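Adenosine 5'-monophosphoramidase (Candida albicans, PDB 6IQ1) probably hydrolyses adenosine 5'-monophosphoramidates to AMP and an amine or ammonium, as a homodimeric, zinc-containing member of the HINT branch of the histidine triad family. Local coordinates at residues D[9-13]-D[28-32]; D[36-40]-D[109-113]; D[44-48]-D[60-64]; D[50-54]-D[92-96]. One frame throughout, in Å; residues are numbered along the deposited sequence.

All four contacts build on one antiparallel sheet of the HIT fold. Contact 1 sets the helix of Cys10, a zinc ligand, on strand 28-32; contact 3, centred 11 Å away, joins neighbouring strand 42-46 to helix 58-74, and Tyr29 pairs with Ile45 between them. The side chains of Phe9 and Pro46 lie about 3 Å and 6 Å from that of His106, the probable catalytic histidine. Contact 4, its centre 13 Å from that of contact 3, lies in the dimer interface and includes Asn93 of the probable AMP site; its Leu53 packs on Leu61. Contact 2, centred 20 Å from contact 3, touches it through Leu109 and Ile44 and also reaches the second subunit.

Contact 1: residues D[9-13]-D[28-32]; sequences FCKII and TYSFL. With ZN (zinc ion), chain H.
The short helix 8-14, which brings a cysteine to the zinc site, lies across strand 28-32, and its Phe9, Ile12 and Ile13 rest on Tyr29 and Phe31. Ile12 touches both aromatic rings: its CG2 sits over one face of Phe31, 4.2 Å from the ring centroid in a CH-pi contact, and also reaches Tyr29 CE1 at 3.8 Å, while its CD1 touches Phe31 CE2 at 3.9 Å. Phe31 can meet two helix residues because its CG stands between the backbone N and carbonyl carbon (chi1 57°), which lifts the ring off the strand towards the helix. The edge of Phe31 is turned to the face of Phe9 in a T-shaped pair, planes at 79°, with Phe9 CE1 and Phe31 CZ 3.9 Å apart. Phe9 in turn makes an edge-to-face pair with His106, the probable nucleotidylated histidine of the HIT motif, so a chain of aromatic rings runs from the sheet to the probable active site. Cys10, which does not meet the strand, binds the zinc ion through SG at 2.5 Å, together with Cys7, His49 and His104. At the C-terminal end Ile13 CG1 slides past Tyr29 CB, 4.0 Å away, and Tyr29 OH is hydrogen-bonded to Ser19 OG.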
loop_
_atom_site.group_PDB
_atom_site.type_symbol
_atom_site.label_atom_id
_atom_site.label_comp_id
_atom_site.label_asym_id
_atom_site.label_seq_id
_atom_site.Cartn_x
_atom_site.Cartn_y
_atom_site.Cartn_z
ATOM N N PHE D 9 18.160 5.624 1.752
ATOM C CA PHE D 9 17.615 4.727 0.739
ATOM C C PHE D 9 18.284 4.953 -0.616
ATOM O O PHE D 9 18.554 3.990 -1.343
ATOM C CB PHE D 9 16.094 4.885 0.662
ATOM C CG PHE D 9 15.359 4.172 1.771
ATOM C CD1 PHE D 9 16.057 3.429 2.718
ATOM C CD2 PHE D 9 13.971 4.258 1.882
ATOM C CE1 PHE D 9 15.390 2.778 3.746
ATOM C CE2 PHE D 9 13.280 3.611 2.913
ATOM C CZ PHE D 9 13.993 2.869 3.845
ATOM N N CYS D 10 18.563 6.211 -0.973
ATOM C CA CYS D 10 19.412 6.484 -2.134
ATOM C C CYS D 10 20.796 5.846 -1.985
ATOM O O CYS D 10 21.296 5.204 -2.915
ATOM C CB CYS D 10 19.535 7.989 -2.351
ATOM S SG CYS D 10 18.096 8.732 -3.134
ATOM N N LYS D 11 21.439 6.015 -0.819
ATOM C CA LYS D 11 22.746 5.395 -0.615
ATOM C C LYS D 11 22.654 3.875 -0.719
ATOM O O LYS D 11 23.556 3.228 -1.268
ATOM C CB LYS D 11 23.326 5.786 0.746
ATOM C CG LYS D 11 23.885 7.199 0.873
ATOM C CD LYS D 11 23.939 7.596 2.363
ATOM C CE LYS D 11 24.519 8.985 2.593
ATOM N NZ LYS D 11 23.939 9.602 3.829
ATOM N N ILE D 12 21.578 3.281 -0.187
ATOM C CA ILE D 12 21.409 1.831 -0.267
ATOM C C ILE D 12 21.285 1.383 -1.723
ATOM O O ILE D 12 21.872 0.367 -2.125
ATOM C CB ILE D 12 20.193 1.382 0.563
ATOM C CG1 ILE D 12 20.558 1.192 2.036
ATOM C CG2 ILE D 12 19.607 0.081 0.011
ATOM C CD1 ILE D 12 19.335 1.019 2.960
ATOM N N ILE D 13 20.513 2.130 -2.531
ATOM C CA ILE D 13 20.395 1.824 -3.960
ATOM C C ILE D 13 21.773 1.848 -4.625
ATOM O O ILE D 13 22.161 0.902 -5.318
ATOM C CB ILE D 13 19.411 2.798 -4.642
ATOM C CG1 ILE D 13 17.962 2.497 -4.257
ATOM C CG2 ILE D 13 19.503 2.719 -6.139
ATOM C CD1 ILE D 13 17.019 3.593 -4.656
ATOM N N THR D 28 12.907 -0.327 -9.803
ATOM C CA THR D 28 12.548 -0.624 -8.426
ATOM C C THR D 28 13.669 -1.372 -7.713
ATOM O O THR D 28 14.405 -2.146 -8.332
ATOM C CB THR D 28 11.242 -1.444 -8.394
ATOM O OG1 THR D 28 10.190 -0.677 -8.990
ATOM C CG2 THR D 28 10.843 -1.792 -6.977
ATOM N N TYR D 29 13.783 -1.149 -6.396
ATOM C CA TYR D 29 14.787 -1.808 -5.559
ATOM C C TYR D 29 14.155 -2.335 -4.273
ATOM O O TYR D 29 13.461 -1.593 -3.559
ATOM C CB TYR D 29 15.935 -0.844 -5.223
ATOM C CG TYR D 29 17.106 -1.512 -4.544
ATOM C CD1 TYR D 29 17.099 -1.751 -3.170
ATOM C CD2 TYR D 29 18.215 -1.905 -5.267
ATOM C CE1 TYR D 29 18.152 -2.368 -2.546
ATOM C CE2 TYR D 29 19.295 -2.517 -4.644
ATOM C CZ TYR D 29 19.254 -2.749 -3.287
ATOM O OH TYR D 29 20.313 -3.369 -2.664
ATOM N N SER D 30 14.419 -3.598 -3.947
ATOM C CA SER D 30 13.823 -4.174 -2.749
ATOM C C SER D 30 14.848 -4.962 -1.935
ATOM O O SER D 30 15.809 -5.517 -2.470
ATOM C CB SER D 30 12.604 -5.050 -3.108
ATOM O OG SER D 30 12.968 -6.118 -3.949
ATOM N N PHE D 31 14.613 -5.013 -0.626
ATOM C CA PHE D 31 15.571 -5.528 0.340
ATOM C C PHE D 31 14.864 -5.752 1.671
ATOM O O PHE D 31 13.795 -5.189 1.931
ATOM C CB PHE D 31 16.770 -4.577 0.513
ATOM C CG PHE D 31 16.393 -3.175 0.932
ATOM C CD1 PHE D 31 15.850 -2.274 0.020
ATOM C CD2 PHE D 31 16.606 -2.747 2.226
ATOM C CE1 PHE D 31 15.507 -0.976 0.404
ATOM C CE2 PHE D 31 16.274 -1.445 2.622
ATOM C CZ PHE D 31 15.719 -0.560 1.717
ATOM N N LEU D 32 15.485 -6.590 2.507
ATOM C CA LEU D 32 14.954 -6.928 3.823
ATOM C C LEU D 32 14.945 -5.724 4.758
ATOM O O LEU D 32 15.877 -4.911 4.773
ATOM C CB LEU D 32 15.790 -8.031 4.458
ATOM C CG LEU D 32 15.573 -9.466 3.984
ATOM C CD1 LEU D 32 16.595 -10.405 4.642
ATOM C CD2 LEU D 32 14.143 -9.934 4.261
HETATM ZN ZN ZN H . 16.276 8.845 -1.467
#

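Contact 2: residues D[36-40]-D[109-113]; sequences PIAEA and LIPKK
Ile37 and Ile110 form the apolar centre, and the CG2 branch of Ile110 does most of the touching. It lies 3.7 Å from Ile37 CG1 and 3.9 Å from Ile37 CD1, while the two CD1 methyls, of Ile37 and Ile110, meet at 4.0 Å. On Ile37 the CG1 branch falls between the backbone N and the carbonyl carbon (chi1 78°), which swings the CG1-CD1 arm towards the strand although the CB itself does not aim there. Trp123 of the second subunit packs against both isoleucines, so this apolar patch is completed by the dimer partner. Ala38 comes next, its CB resting against Ile110 CG2 at 3.9 Å and the carbonyl oxygen Pro111 O at 3.3 Å. The loop 36-40 connects strands 28-32 and 42-46 of the HIT sheet, and it follows Asp33 and Ile34, which probably bind AMP; here it lies against strand 107-112, the neighbour of the strand it leads into. Beyond Ala38, Pro111 turns its CD and CG to the backbone of Ala40, with Pro111 CD 3.7 Å from Ala40 O. The outer edge is polar. Glu39 and Lys113, both exposed, come together at an oblique angle, Glu39 in a fully extended chain and Lys113 bent near its middle, to form a salt bridge in which Lys113 NZ is 3.0 Å from Glu39 OE1; as a hydrogen bond it is weak. Lys112 turns the opposite way from the loop, and its NZ is held by Thr117 O and Leu119 O.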
loop_
_atom_site.group_PDB
_atom_site.type_symbol
_atom_site.label_atom_id
_atom_site.label_comp_id
_atom_site.label_asym_id
_atom_site.label_seq_id
_atom_site.Cartn_x
_atom_site.Cartn_y
_atom_site.Cartn_z
ATOM N N PRO D 36 12.844 -5.687 11.401
ATOM C CA PRO D 36 11.555 -6.188 10.916
ATOM C C PRO D 36 10.512 -6.287 12.022
ATOM O O PRO D 36 10.831 -6.485 13.199
ATOM C CB PRO D 36 11.908 -7.573 10.363
ATOM C CG PRO D 36 13.077 -8.015 11.192
ATOM C CD PRO D 36 13.863 -6.752 11.464
ATOM N N ILE D 37 9.244 -6.114 11.626
ATOM C CA ILE D 37 8.118 -6.364 12.515
ATOM C C ILE D 37 7.463 -7.712 12.233
ATOM O O ILE D 37 6.532 -8.106 12.945
ATOM C CB ILE D 37 7.077 -5.224 12.451
ATOM C CG1 ILE D 37 6.192 -5.340 11.201
ATOM C CG2 ILE D 37 7.758 -3.855 12.542
ATOM C CD1 ILE D 37 5.032 -4.371 11.188
ATOM N N ALA D 38 7.926 -8.421 11.207
ATOM C CA ALA D 38 7.560 -9.799 10.928
ATOM C C ALA D 38 8.750 -10.412 10.224
ATOM O O ALA D 38 9.647 -9.701 9.777
ATOM C CB ALA D 38 6.304 -9.911 10.056
ATOM N N GLU D 39 8.719 -11.734 10.064
ATOM C CA GLU D 39 9.920 -12.465 9.677
ATOM C C GLU D 39 10.541 -11.923 8.384
ATOM O O GLU D 39 11.688 -11.443 8.380
ATOM C CB GLU D 39 9.620 -13.954 9.552
ATOM C CG GLU D 39 10.882 -14.738 9.279
ATOM C CD GLU D 39 10.669 -16.222 9.287
ATOM O OE1 GLU D 39 9.514 -16.663 9.498
ATOM O OE2 GLU D 39 11.667 -16.946 9.089
ATOM N N ALA D 40 9.817 -12.003 7.277
ATOM C CA ALA D 40 10.373 -11.539 6.003
ATOM C C ALA D 40 9.768 -10.204 5.597
ATOM O O ALA D 40 9.258 -10.041 4.490
ATOM C CB ALA D 40 10.159 -12.583 4.915
ATOM N N LEU D 109 6.059 -4.786 2.574
ATOM C CA LEU D 109 5.380 -6.067 2.391
ATOM C C LEU D 109 5.548 -6.832 3.698
ATOM O O LEU D 109 6.653 -7.284 4.016
ATOM C CB LEU D 109 5.953 -6.854 1.213
ATOM C CG LEU D 109 5.436 -8.297 1.159
ATOM C CD1 LEU D 109 3.910 -8.332 1.062
ATOM C CD2 LEU D 109 6.039 -9.080 0.022
ATOM N N ILE D 110 4.470 -6.943 4.474
ATOM C CA ILE D 110 4.585 -7.457 5.835
ATOM C C ILE D 110 3.764 -8.724 6.002
ATOM O O ILE D 110 2.527 -8.657 6.007
ATOM C CB ILE D 110 4.132 -6.428 6.874
ATOM C CG1 ILE D 110 4.686 -5.043 6.564
ATOM C CG2 ILE D 110 4.541 -6.894 8.254
ATOM C CD1 ILE D 110 4.006 -3.947 7.390
ATOM N N PRO D 111 4.400 -9.883 6.147
ATOM C CA PRO D 111 3.645 -11.114 6.418
ATOM C C PRO D 111 2.882 -11.037 7.734
ATOM O O PRO D 111 3.337 -10.423 8.701
ATOM C CB PRO D 111 4.738 -12.186 6.447
ATOM C CG PRO D 111 5.789 -11.629 5.469
ATOM C CD PRO D 111 5.801 -10.161 5.780
ATOM N N LYS D 112 1.690 -11.637 7.765
ATOM C CA LYS D 112 0.848 -11.604 8.968
ATOM C C LYS D 112 0.588 -13.038 9.419
ATOM O O LYS D 112 -0.390 -13.656 9.000
ATOM C CB LYS D 112 -0.475 -10.850 8.718
ATOM C CG LYS D 112 -1.346 -10.684 9.960
ATOM C CD LYS D 112 -0.796 -9.600 10.860
ATOM C CE LYS D 112 -1.630 -9.418 12.112
ATOM N NZ LYS D 112 -0.994 -8.462 13.064
ATOM N N LYS D 113 1.457 -13.558 10.288
ATOM C CA LYS D 113 1.384 -14.955 10.707
ATOM C C LYS D 113 0.581 -15.161 11.987
ATOM O O LYS D 113 0.084 -16.269 12.229
ATOM C CB LYS D 113 2.799 -15.519 10.888
ATOM C CG LYS D 113 3.555 -15.727 9.577
ATOM C CD LYS D 113 4.983 -16.208 9.824
ATOM C CE LYS D 113 5.258 -17.539 9.127
ATOM N NZ LYS D 113 6.723 -17.781 8.995
#

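Contact 3: residues D[44-48]-D[60-64]; sequences IIPKH and YLSDI
Two first torsions put the Tyr60 ring against the backbone and side chain of His48. Tyr60 CG lies anti to its carbonyl carbon (chi1 -74°), carrying the ring from the helix towards the end of the strand, and His48 CG lies opposite the backbone N (chi1 -172°), which leaves CB facing the tyrosine, while the histidine side chain also packs on Pro57. His48 CB accordingly stands almost exactly over the ring centre, 3.7 Å from the Tyr60 centroid, in a CH-pi contact. The imidazole itself is only obliquely related to the phenol, with planes 53° apart. Tyr60 CE2 approaches the backbone of the turn as well, 3.6 Å from His48 N, and Lys47 CB passes Tyr60 CE2 more loosely at 4.2 Å. Lys27 makes a cation-pi contact with the same ring. Towards the buried side, Pro46 CB meets Tyr60 CB at 4.0 Å, and the Pro46 ring also reaches helix residue Ile64, whose CD1 lies 4.1 Å from Pro46 CD. Ile64 CG2 then touches Ile44 CG2 at 4.4 Å, deeper in the core. Pro46 O accepts a hydrogen bond from NE2 of the zinc ligand His104. Strand 42-46 and helix 58-74 run nearly antiparallel here, the helix lying on one face of the sheet while Ile45, on the opposite face, packs on Phe9 and Ile13 of helix 8-14.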
loop_
_atom_site.group_PDB
_atom_site.type_symbol
_atom_site.label_atom_id
_atom_site.label_comp_id
_atom_site.label_asym_id
_atom_site.label_seq_id
_atom_site.Cartn_x
_atom_site.Cartn_y
_atom_site.Cartn_z
ATOM N N ILE D 44 10.205 -2.049 -0.456
ATOM C CA ILE D 44 10.179 -1.936 -1.910
ATOM C C ILE D 44 10.156 -0.455 -2.243
ATOM O O ILE D 44 9.229 0.256 -1.839
ATOM C CB ILE D 44 8.962 -2.634 -2.538
ATOM C CG1 ILE D 44 8.877 -4.101 -2.107
ATOM C CG2 ILE D 44 9.002 -2.486 -4.046
ATOM C CD1 ILE D 44 7.970 -4.339 -0.912
ATOM N N ILE D 45 11.172 0.018 -2.958
ATOM C CA ILE D 45 11.323 1.456 -3.174
ATOM C C ILE D 45 11.522 1.783 -4.653
ATOM O O ILE D 45 12.193 1.042 -5.393
ATOM C CB ILE D 45 12.476 2.021 -2.322
ATOM C CG1 ILE D 45 13.839 1.591 -2.868
ATOM C CG2 ILE D 45 12.331 1.598 -0.841
ATOM C CD1 ILE D 45 14.992 2.086 -2.012
ATOM N N PRO D 46 10.939 2.874 -5.130
ATOM C CA PRO D 46 11.346 3.401 -6.432
ATOM C C PRO D 46 12.766 3.943 -6.344
ATOM O O PRO D 46 13.212 4.399 -5.290
ATOM C CB PRO D 46 10.331 4.519 -6.692
ATOM C CG PRO D 46 9.951 4.991 -5.325
ATOM C CD PRO D 46 9.985 3.759 -4.434
ATOM N N LYS D 47 13.490 3.879 -7.467
ATOM C CA LYS D 47 14.857 4.399 -7.481
ATOM C C LYS D 47 14.872 5.921 -7.524
ATOM O O LYS D 47 15.784 6.552 -6.975
ATOM C CB LYS D 47 15.630 3.818 -8.653
ATOM C CG LYS D 47 16.191 2.428 -8.371
ATOM C CD LYS D 47 16.399 1.652 -9.680
ATOM C CE LYS D 47 17.143 0.347 -9.440
ATOM N NZ LYS D 47 17.760 -0.183 -10.698
ATOM N N HIS D 48 13.869 6.513 -8.154
ATOM C CA HIS D 48 13.651 7.951 -8.118
ATOM C C HIS D 48 13.401 8.426 -6.688
ATOM O O HIS D 48 12.557 7.866 -5.975
ATOM C CB HIS D 48 12.447 8.260 -9.007
ATOM C CG HIS D 48 12.197 9.713 -9.234
ATOM N ND1 HIS D 48 11.580 10.518 -8.300
ATOM C CD2 HIS D 48 12.433 10.496 -10.311
ATOM C CE1 HIS D 48 11.476 11.743 -8.778
ATOM N NE2 HIS D 48 11.986 11.756 -9.997
ATOM N N TYR D 60 7.481 5.030 -12.359
ATOM C CA TYR D 60 7.986 4.282 -11.217
ATOM C C TYR D 60 6.857 3.655 -10.393
ATOM O O TYR D 60 7.023 2.550 -9.856
ATOM C CB TYR D 60 8.846 5.188 -10.347
ATOM C CG TYR D 60 10.181 5.480 -10.973
ATOM C CD1 TYR D 60 10.318 6.485 -11.930
ATOM C CD2 TYR D 60 11.305 4.750 -10.611
ATOM C CE1 TYR D 60 11.518 6.751 -12.510
ATOM C CE2 TYR D 60 12.524 5.010 -11.178
ATOM C CZ TYR D 60 12.627 6.008 -12.132
ATOM O OH TYR D 60 13.851 6.247 -12.708
ATOM N N LEU D 61 5.713 4.339 -10.278
ATOM C CA LEU D 61 4.593 3.779 -9.534
ATOM C C LEU D 61 4.075 2.516 -10.197
ATOM O O LEU D 61 3.683 1.569 -9.511
ATOM C CB LEU D 61 3.473 4.805 -9.412
ATOM C CG LEU D 61 3.753 6.018 -8.530
ATOM C CD1 LEU D 61 2.521 6.889 -8.421
ATOM C CD2 LEU D 61 4.255 5.610 -7.163
ATOM N N SER D 62 4.082 2.475 -11.536
ATOM C CA SER D 62 3.508 1.337 -12.246
ATOM C C SER D 62 4.293 0.059 -11.998
ATOM O O SER D 62 3.732 -1.039 -12.083
ATOM C CB SER D 62 3.454 1.622 -13.744
ATOM O OG SER D 62 2.390 2.508 -14.036
ATOM N N ASP D 63 5.580 0.178 -11.687
ATOM C CA ASP D 63 6.439 -0.984 -11.548
ATOM C C ASP D 63 6.444 -1.568 -10.133
ATOM O O ASP D 63 6.838 -2.728 -9.954
ATOM C CB ASP D 63 7.857 -0.603 -11.989
ATOM C CG ASP D 63 8.814 -1.752 -11.920
ATOM O OD1 ASP D 63 8.585 -2.769 -12.600
ATOM O OD2 ASP D 63 9.801 -1.646 -11.171
ATOM N N ILE D 64 5.965 -0.817 -9.141
ATOM C CA ILE D 64 6.106 -1.228 -7.749
ATOM C C ILE D 64 5.247 -2.458 -7.437
ATOM O O ILE D 64 5.756 -3.489 -6.984
ATOM C CB ILE D 64 5.776 -0.048 -6.827
ATOM C CG1 ILE D 64 6.988 0.860 -6.749
ATOM C CG2 ILE D 64 5.344 -0.521 -5.417
ATOM C CD1 ILE D 64 6.634 2.222 -6.294
#

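Contact 4: residues D[50-54]-D[92-96]; sequences GAKLH and QNNGR
Asn94 reaches from its strand into the loop of Lys52 and Leu53. Its CB lies 4.0 Å from Lys52 CG, where the two side chains cross, and its CG comes 4.0 Å from Leu53 N. Beyond them the amide is gripped at both ends. Asn94 OD1 accepts a hydrogen bond from Leu53 N at 2.9 Å, nearly straight (165° at the hydrogen). A second bond to Asn94 OD1 comes from Gln92 NE2, 3.2 Å away. Asn94 ND2 answers with a bond of 2.8 Å to Gln92 OE1, so the two carboxamides are paired in both senses; in both of these amide-amide bonds the donor sits above the acceptor's carbonyl plane, while Leu53 N is tilted only 18° from that of Asn94. A bend about the CB-CG bond of Gln92 (chi2 -97°) brings its amide alongside. Asn94 ND2 has another acceptor, Tyr88 O of the second subunit, which helps fix its rotation. Leu53 lies against the oxygen end of the Gln92 amide, CB and CD1 each 3.6 Å from Gln92 OE1. Lys52 extends past Asn94, CE 3.8 Å from Gly95 N, and its NZ bonds to Asn80 O and Thr82 O of the second subunit. Residues 92-94, with Asn93 of the probable AMP site, pair antiparallel with a strand of the second subunit, giving the continuous sheet across the interface characteristic of HINT dimers.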
loop_
_atom_site.group_PDB
_atom_site.type_symbol
_atom_site.label_atom_id
_atom_site.label_comp_id
_atom_site.label_asym_id
_atom_site.label_seq_id
_atom_site.Cartn_x
_atom_site.Cartn_y
_atom_site.Cartn_z
ATOM N N GLY D 50 11.676 10.449 -4.170
ATOM C CA GLY D 50 10.599 11.333 -3.758
ATOM C C GLY D 50 10.208 11.039 -2.324
ATOM O O GLY D 50 10.274 9.901 -1.860
ATOM N N ALA D 51 9.805 12.083 -1.612
ATOM C CA ALA D 51 9.500 11.855 -0.208
ATOM C C ALA D 51 8.143 11.184 -0.038
ATOM O O ALA D 51 8.014 10.237 0.743
ATOM C CB ALA D 51 9.566 13.169 0.572
ATOM N N LYS D 52 7.131 11.639 -0.768
ATOM C CA LYS D 52 5.782 11.110 -0.658
ATOM C C LYS D 52 5.338 10.462 -1.972
ATOM O O LYS D 52 5.954 10.651 -3.027
ATOM C CB LYS D 52 4.809 12.215 -0.239
ATOM C CG LYS D 52 5.015 12.644 1.183
ATOM C CD LYS D 52 4.131 13.825 1.573
ATOM C CE LYS D 52 4.210 14.058 3.075
ATOM N NZ LYS D 52 3.164 14.999 3.561
ATOM N N LEU D 53 4.250 9.675 -1.889
ATOM C CA LEU D 53 3.729 8.982 -3.064
ATOM C C LEU D 53 3.510 9.936 -4.239
ATOM O O LEU D 53 3.816 9.601 -5.385
ATOM C CB LEU D 53 2.426 8.263 -2.718
ATOM C CG LEU D 53 1.988 7.266 -3.792
ATOM C CD1 LEU D 53 2.753 5.968 -3.607
ATOM C CD2 LEU D 53 0.495 7.023 -3.782
ATOM N N HIS D 54 3.009 11.139 -3.977
ATOM C CA HIS D 54 2.739 12.049 -5.085
ATOM C C HIS D 54 4.006 12.698 -5.672
ATOM O O HIS D 54 3.900 13.430 -6.665
ATOM C CB HIS D 54 1.752 13.126 -4.634
ATOM C CG HIS D 54 2.235 13.958 -3.490
ATOM N ND1 HIS D 54 1.854 13.720 -2.186
ATOM C CD2 HIS D 54 3.056 15.030 -3.452
ATOM C CE1 HIS D 54 2.430 14.605 -1.395
ATOM N NE2 HIS D 54 3.161 15.416 -2.139
ATOM N N GLN D 92 2.161 1.896 2.925
ATOM C CA GLN D 92 2.990 3.014 2.487
ATOM C C GLN D 92 2.570 4.251 3.268
ATOM O O GLN D 92 1.373 4.550 3.344
ATOM C CB GLN D 92 2.854 3.257 0.976
ATOM C CG GLN D 92 4.000 4.059 0.382
ATOM C CD GLN D 92 3.660 5.518 0.247
ATOM O OE1 GLN D 92 2.502 5.861 0.024
ATOM N NE2 GLN D 92 4.655 6.389 0.391
ATOM N N ASN D 93 3.542 4.946 3.863
ATOM C CA ASN D 93 3.278 6.017 4.817
ATOM C C ASN D 93 3.826 7.344 4.314
ATOM O O ASN D 93 4.938 7.407 3.772
ATOM C CB ASN D 93 3.891 5.723 6.185
ATOM C CG ASN D 93 3.514 4.345 6.730
ATOM O OD1 ASN D 93 2.378 3.867 6.581
ATOM N ND2 ASN D 93 4.471 3.713 7.400
ATOM N N ASN D 94 3.056 8.410 4.537
ATOM C CA ASN D 94 3.366 9.737 4.009
ATOM C C ASN D 94 3.297 10.760 5.138
ATOM O O ASN D 94 2.205 11.131 5.590
ATOM C CB ASN D 94 2.419 10.069 2.867
ATOM C CG ASN D 94 2.580 9.101 1.715
ATOM O OD1 ASN D 94 3.378 9.336 0.812
ATOM N ND2 ASN D 94 1.874 7.975 1.772
ATOM N N GLY D 95 4.461 11.194 5.602
ATOM C CA GLY D 95 4.515 12.189 6.651
ATOM C C GLY D 95 4.666 11.560 8.026
ATOM O O GLY D 95 4.263 10.414 8.271
ATOM N N ARG D 96 5.266 12.330 8.944
ATOM C CA ARG D 96 5.584 11.837 10.282
ATOM C C ARG D 96 4.350 11.296 10.994
ATOM O O ARG D 96 4.383 10.202 11.564
ATOM C CB ARG D 96 6.219 12.958 11.107
ATOM C CG ARG D 96 7.624 13.382 10.653
ATOM C CD ARG D 96 8.707 12.377 11.068
ATOM N NE ARG D 96 9.986 12.702 10.440
ATOM C CZ ARG D 96 10.267 12.487 9.159
ATOM N NH1 ARG D 96 9.360 11.933 8.359
ATOM N NH2 ARG D 96 11.447 12.831 8.673
#